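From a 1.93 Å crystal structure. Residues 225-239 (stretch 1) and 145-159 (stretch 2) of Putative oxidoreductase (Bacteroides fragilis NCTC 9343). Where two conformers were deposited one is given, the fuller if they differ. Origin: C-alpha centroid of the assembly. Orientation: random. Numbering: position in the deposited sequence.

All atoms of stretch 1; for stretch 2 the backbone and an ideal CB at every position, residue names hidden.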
# COMPACT_ATOMS: atom_id res chain seq x y z
N PRO C 225 16.45 -9.27 -6.32
CA PRO C 225 15.24 -10.10 -6.31
C PRO C 225 14.57 -10.33 -4.95
O PRO C 225 13.48 -10.89 -4.91
CB PRO C 225 15.73 -11.43 -6.93
CG PRO C 225 17.17 -11.49 -6.61
CD PRO C 225 17.68 -10.07 -6.54
N ASN C 226 15.20 -9.88 -3.86
CA ASN C 226 14.65 -9.98 -2.51
C ASN C 226 14.04 -8.67 -2.00
O ASN C 226 13.57 -8.61 -0.86
CB ASN C 226 15.72 -10.40 -1.52
CG ASN C 226 16.28 -11.77 -1.82
OD1 ASN C 226 15.59 -12.64 -2.37
ND2 ASN C 226 17.54 -11.98 -1.46
N VAL C 227 14.07 -7.63 -2.83
CA VAL C 227 13.43 -6.35 -2.47
C VAL C 227 11.95 -6.42 -2.84
O VAL C 227 11.60 -6.80 -3.96
CB VAL C 227 14.11 -5.10 -3.14
CG1 VAL C 227 13.37 -3.80 -2.78
CG2 VAL C 227 15.56 -4.96 -2.70
N LYS C 228 11.10 -6.04 -1.88
CA LYS C 228 9.67 -6.03 -2.06
C LYS C 228 9.24 -4.71 -2.71
O LYS C 228 9.53 -3.64 -2.16
CB LYS C 228 8.98 -6.25 -0.71
CG LYS C 228 9.44 -7.52 0.00
CD LYS C 228 8.96 -8.78 -0.75
CE LYS C 228 9.23 -10.04 0.06
NZ LYS C 228 9.10 -11.26 -0.78
N ILE C 229 8.56 -4.80 -3.85
CA ILE C 229 8.16 -3.63 -4.64
C ILE C 229 6.65 -3.42 -4.67
O ILE C 229 5.91 -4.32 -5.05
CB ILE C 229 8.67 -3.72 -6.11
CG1 ILE C 229 10.20 -3.64 -6.17
CG2 ILE C 229 8.05 -2.62 -6.99
CD1 ILE C 229 10.74 -3.52 -7.57
N THR C 230 6.20 -2.23 -4.28
CA THR C 230 4.79 -1.87 -4.45
C THR C 230 4.69 -0.56 -5.22
O THR C 230 5.26 0.45 -4.80
CB THR C 230 4.05 -1.68 -3.10
OG1 THR C 230 4.29 -2.80 -2.26
CG2 THR C 230 2.56 -1.55 -3.32
N LEU C 231 3.94 -0.58 -6.32
CA LEU C 231 3.64 0.64 -7.07
C LEU C 231 2.13 0.91 -7.03
O LEU C 231 1.33 0.00 -7.27
CB LEU C 231 4.14 0.53 -8.53
CG LEU C 231 5.55 -0.06 -8.70
CD1 LEU C 231 5.83 -0.34 -10.17
CD2 LEU C 231 6.61 0.90 -8.14
N LYS C 232 1.75 2.14 -6.73
CA LYS C 232 0.34 2.45 -6.51
C LYS C 232 -0.03 3.81 -7.03
O LYS C 232 0.79 4.73 -7.00
CB LYS C 232 0.05 2.50 -5.01
CG LYS C 232 -0.43 1.24 -4.38
CD LYS C 232 -0.81 1.49 -2.91
CE LYS C 232 -2.29 1.79 -2.73
NZ LYS C 232 -2.66 1.70 -1.27
N ALA C 233 -1.28 3.95 -7.45
CA ALA C 233 -1.86 5.28 -7.66
C ALA C 233 -3.36 5.22 -7.50
O ALA C 233 -3.96 4.17 -7.74
CB ALA C 233 -1.51 5.85 -9.04
N SER C 234 -3.97 6.34 -7.13
CA SER C 234 -5.40 6.39 -6.91
C SER C 234 -5.87 7.83 -7.01
O SER C 234 -5.15 8.75 -6.63
CB SER C 234 -5.76 5.83 -5.52
OG SER C 234 -7.17 5.88 -5.29
N TYR C 235 -7.09 8.00 -7.51
CA TYR C 235 -7.76 9.30 -7.50
C TYR C 235 -8.64 9.52 -6.27
O TYR C 235 -9.31 10.53 -6.15
CB TYR C 235 -8.59 9.47 -8.77
CG TYR C 235 -7.84 10.11 -9.91
CD1 TYR C 235 -7.36 11.42 -9.81
CD2 TYR C 235 -7.61 9.42 -11.09
CE1 TYR C 235 -6.68 12.02 -10.86
CE2 TYR C 235 -6.93 10.01 -12.15
CZ TYR C 235 -6.46 11.30 -12.03
OH TYR C 235 -5.78 11.88 -13.08
N LEU C 236 -8.62 8.57 -5.34
CA LEU C 236 -9.36 8.74 -4.08
C LEU C 236 -8.48 8.50 -2.86
O LEU C 236 -8.59 7.47 -2.19
CB LEU C 236 -10.59 7.83 -4.07
CG LEU C 236 -11.77 8.25 -4.96
CD1 LEU C 236 -12.87 7.19 -4.82
CD2 LEU C 236 -12.28 9.66 -4.61
N MET C 237 -7.56 9.43 -2.63
CA MET C 237 -6.70 9.42 -1.46
C MET C 237 -6.66 10.85 -0.93
O MET C 237 -5.67 11.58 -1.14
CB MET C 237 -5.26 8.94 -1.77
CG MET C 237 -5.10 7.50 -2.17
SD MET C 237 -3.37 6.97 -2.36
CE MET C 237 -3.60 5.21 -2.55
N ARG C 238 -7.74 11.26 -0.26
CA ARG C 238 -7.85 12.62 0.27
C ARG C 238 -6.69 12.99 1.16
O ARG C 238 -6.17 14.10 1.10
CB ARG C 238 -9.19 12.89 0.97
CG ARG C 238 -9.44 14.39 1.10
CD ARG C 238 -10.87 14.76 1.35
NE ARG C 238 -11.08 16.16 1.00
CZ ARG C 238 -12.27 16.72 0.82
NH1 ARG C 238 -13.39 16.02 0.96
NH2 ARG C 238 -12.35 18.00 0.48
N GLU C 239 -6.27 12.04 2.00
CA GLU C 239 -5.03 12.18 2.72
C GLU C 239 -4.02 11.28 2.01
O GLU C 239 -4.21 10.07 1.91
CB GLU C 239 -5.19 11.81 4.18
CG GLU C 239 -3.90 11.93 5.00
CD GLU C 239 -3.42 13.36 5.18
OE1 GLU C 239 -4.20 14.32 4.97
OE2 GLU C 239 -2.24 13.51 5.56
N UNK C 145 21.07 -2.27 3.95
CA UNK C 145 20.59 -3.08 2.81
C UNK C 145 19.10 -2.80 2.61
O UNK C 145 18.32 -2.97 3.54
CB UNK C 145 20.83 -4.57 3.04
N UNK C 146 18.71 -2.37 1.41
CA UNK C 146 17.29 -2.08 1.12
C UNK C 146 16.48 -3.37 1.07
O UNK C 146 16.92 -4.37 0.46
CB UNK C 146 17.15 -1.32 -0.20
N UNK C 147 15.31 -3.36 1.71
CA UNK C 147 14.42 -4.52 1.69
C UNK C 147 13.05 -4.24 1.07
O UNK C 147 12.38 -5.16 0.60
CB UNK C 147 14.23 -5.04 3.12
N UNK C 148 12.64 -2.97 1.04
CA UNK C 148 11.32 -2.64 0.52
C UNK C 148 11.28 -1.27 -0.14
O UNK C 148 11.88 -0.33 0.36
CB UNK C 148 10.29 -2.70 1.65
N UNK C 149 10.55 -1.18 -1.25
CA UNK C 149 10.43 0.03 -2.04
C UNK C 149 8.97 0.20 -2.38
O UNK C 149 8.37 -0.66 -3.04
CB UNK C 149 11.30 -0.02 -3.30
N UNK C 150 8.40 1.31 -1.93
CA UNK C 150 7.02 1.66 -2.23
C UNK C 150 6.98 2.99 -2.92
O UNK C 150 7.60 3.95 -2.45
CB UNK C 150 6.16 1.69 -0.96
N UNK C 151 6.25 3.06 -4.02
CA UNK C 151 6.18 4.28 -4.79
C UNK C 151 4.72 4.50 -5.19
O UNK C 151 4.11 3.64 -5.80
CB UNK C 151 7.10 4.22 -6.01
N UNK C 152 4.17 5.65 -4.82
CA UNK C 152 2.75 5.91 -4.98
C UNK C 152 2.46 7.32 -5.48
O UNK C 152 3.05 8.27 -4.97
CB UNK C 152 2.03 5.68 -3.65
N UNK C 153 1.57 7.45 -6.46
CA UNK C 153 0.96 8.75 -6.77
C UNK C 153 -0.44 8.89 -6.18
O UNK C 153 -1.42 8.36 -6.71
CB UNK C 153 0.90 8.95 -8.29
N UNK C 154 -0.53 9.63 -5.08
CA UNK C 154 -1.77 9.86 -4.38
C UNK C 154 -2.46 11.10 -4.93
O UNK C 154 -1.87 12.19 -4.98
CB UNK C 154 -1.52 10.00 -2.88
N UNK C 155 -3.70 10.94 -5.36
CA UNK C 155 -4.47 12.08 -5.85
C UNK C 155 -5.87 12.04 -5.24
O UNK C 155 -6.29 11.02 -4.71
CB UNK C 155 -4.54 12.08 -7.38
N UNK C 156 -6.58 13.16 -5.31
CA UNK C 156 -7.95 13.19 -4.86
C UNK C 156 -8.79 14.04 -5.80
O UNK C 156 -8.73 15.27 -5.76
CB UNK C 156 -8.03 13.72 -3.43
N UNK C 157 -9.58 13.36 -6.59
CA UNK C 157 -10.51 13.97 -7.49
C UNK C 157 -11.77 13.12 -7.58
O UNK C 157 -11.82 12.17 -8.31
CB UNK C 157 -9.88 14.17 -8.87
N UNK C 158 -12.78 13.48 -6.80
CA UNK C 158 -14.00 12.69 -6.72
C UNK C 158 -15.01 13.21 -7.68
O UNK C 158 -16.06 13.61 -7.30
CB UNK C 158 -14.57 12.69 -5.30
N UNK C 159 -14.64 13.23 -8.94
CA UNK C 159 -15.56 13.43 -10.03
C UNK C 159 -14.78 13.12 -11.28
O UNK C 159 -13.59 12.97 -11.22
CB UNK C 159 -16.15 14.84 -10.05

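At 145 the ideal CB has nothing of stretch 1 within 5.5 Å, so almost any residue would do; it is R145. At 146 the CB lies 4.7 Å from V227 CG2, which invites an aliphatic chain. L146 supplies one, its CD2 4.0 Å from V227 CG1. The CB at 147 points away, leaving the choice open. V147 contributes mainly its backbone, with K228 N donating to V147 O at 2.9 Å.

From 148 to 154 the strands run parallel, and side chains alternate between two faces, paired with those of stretch 1. At 148 the neighbours are K228 and T230, so a polar or long flexible chain would suit. E148 extends with chi1 and chi2 both t, and water 1 links its OE2 (2.7 Å) to T230 OG1 (2.7 Å from the water).

Position 149 turns to the face of I229 and L231, where V227 CG1 is 4.3 Å from the ideal CB; a large apolar or aromatic residue fits. Y149 meets L231 CD2 through CE2 at 4.0 Å and I229 CG2 through CD2 at 4.3 Å, both at the ring edge.

Position 150 shares the face of T230, where many types are possible; E150 packs its CG 4.1 Å from T230 CB. At 151, L231 CD2 sits 4.0 Å from the ideal CB, favouring a small residue or one directed past the leucine; it is S151, compact enough to sit there.

At 152 a beta-branched residue suits the extended backbone beside K232. T152 places OG1 3.6 Å from K232 CB and 3.0 Å from water 2, to which it is hydrogen-bonded. At 153 the small A233 leaves room for many types. F153 packs CB against A233 CB at 4.0 Å, while its ring leads away. At 154, M237 SD lies only 3.6 Å from the ideal CB, favouring a small side chain; A154 makes that contact with its methyl.

At 155 the ring of Y235 lies alongside and its hydroxyl offers an acceptor, suiting a long donor. R155 reaches it with a weak hydrogen bond, NH1 to Y235 OH at 3.2 Å. At 156, R238 and L236 offer aliphatic surface for a broad ring: Y156 takes R238 CB over its face and L236 CD2 3.8 Å from CE1. Position 157 again borders Y235, where a long or flat chain could pack; R157, though poorly ordered, lays its guanidinium face over Y235 CZ. At 158 a modest side chain suffices; N158 CB lies 3.9 Å from L236 CD2. Position 159 points away; it is F159.

Stretch 2, residues 145-159: RLVEYESTFARYRNF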
# COMPACT_ATOMS: atom_id res chain seq x y z
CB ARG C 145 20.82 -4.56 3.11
CG ARG C 145 20.13 -5.51 2.14
CD ARG C 145 20.53 -6.95 2.37
NE ARG C 145 20.36 -7.42 3.74
CZ ARG C 145 19.25 -8.00 4.21
NH1 ARG C 145 18.19 -8.14 3.42
NH2 ARG C 145 19.19 -8.42 5.46
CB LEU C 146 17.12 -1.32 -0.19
CG LEU C 146 15.71 -0.81 -0.53
CD1 LEU C 146 15.38 0.42 0.27
CD2 LEU C 146 15.60 -0.52 -2.02
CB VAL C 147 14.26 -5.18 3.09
CG1 VAL C 147 15.62 -5.54 3.68
CG2 VAL C 147 13.49 -4.28 4.06
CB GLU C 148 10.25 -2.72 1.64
CG GLU C 148 8.84 -2.38 1.16
CD GLU C 148 7.73 -2.80 2.12
OE1 GLU C 148 7.95 -2.75 3.35
OE2 GLU C 148 6.63 -3.17 1.61
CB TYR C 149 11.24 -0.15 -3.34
CG TYR C 149 11.12 0.93 -4.39
CD1 TYR C 149 11.96 2.06 -4.35
CD2 TYR C 149 10.22 0.81 -5.45
CE1 TYR C 149 11.89 3.03 -5.34
CE2 TYR C 149 10.13 1.77 -6.44
CZ TYR C 149 10.98 2.88 -6.39
OH TYR C 149 10.90 3.84 -7.36
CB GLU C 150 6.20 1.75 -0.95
CG GLU C 150 6.11 0.42 -0.20
CD GLU C 150 5.72 0.58 1.25
OE1 GLU C 150 4.72 1.28 1.55
OE2 GLU C 150 6.41 0.00 2.10
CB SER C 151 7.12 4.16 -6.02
OG SER C 151 6.90 5.18 -6.98
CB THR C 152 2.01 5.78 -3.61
OG1 THR C 152 2.26 4.49 -3.05
CG2 THR C 152 0.48 6.03 -3.72
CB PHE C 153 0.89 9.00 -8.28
CG PHE C 153 2.15 9.57 -8.88
CD1 PHE C 153 2.79 10.67 -8.31
CD2 PHE C 153 2.68 9.02 -10.05
CE1 PHE C 153 3.95 11.19 -8.88
CE2 PHE C 153 3.84 9.54 -10.63
CZ PHE C 153 4.48 10.62 -10.04
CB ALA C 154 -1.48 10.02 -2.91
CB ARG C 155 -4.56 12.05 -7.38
CG ARG C 155 -3.21 12.22 -8.09
CD ARG C 155 -3.38 12.63 -9.55
NE ARG C 155 -2.11 13.04 -10.15
CZ ARG C 155 -1.92 13.23 -11.45
NH1 ARG C 155 -2.91 13.04 -12.32
NH2 ARG C 155 -0.72 13.60 -11.89
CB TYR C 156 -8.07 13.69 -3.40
CG TYR C 156 -9.52 13.69 -2.92
CD1 TYR C 156 -10.18 12.49 -2.65
CD2 TYR C 156 -10.23 14.88 -2.80
CE1 TYR C 156 -11.51 12.49 -2.25
CE2 TYR C 156 -11.56 14.89 -2.42
CZ TYR C 156 -12.19 13.68 -2.14
OH TYR C 156 -13.51 13.67 -1.75
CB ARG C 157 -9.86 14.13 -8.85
CG ARG C 157 -10.74 14.75 -9.89
CD ARG C 157 -9.93 15.53 -10.90
NE ARG C 157 -9.58 14.73 -12.05
CZ ARG C 157 -8.40 14.75 -12.65
NH1 ARG C 157 -7.45 15.55 -12.22
NH2 ARG C 157 -8.18 13.97 -13.69
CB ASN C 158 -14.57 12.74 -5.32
CG ASN C 158 -15.79 11.88 -5.15
OD1 ASN C 158 -15.91 10.85 -5.76
ND2 ASN C 158 -16.67 12.29 -4.30
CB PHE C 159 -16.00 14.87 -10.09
CG PHE C 159 -14.88 15.83 -10.03
CD1 PHE C 159 -14.36 16.22 -8.84
CD2 PHE C 159 -14.34 16.33 -11.18
CE1 PHE C 159 -13.32 17.10 -8.78
CE2 PHE C 159 -13.30 17.22 -11.13
CZ PHE C 159 -12.79 17.60 -9.93
O HOH W 1 6.64 -3.28 -1.12
O HOH W 2 3.13 1.64 -3.19
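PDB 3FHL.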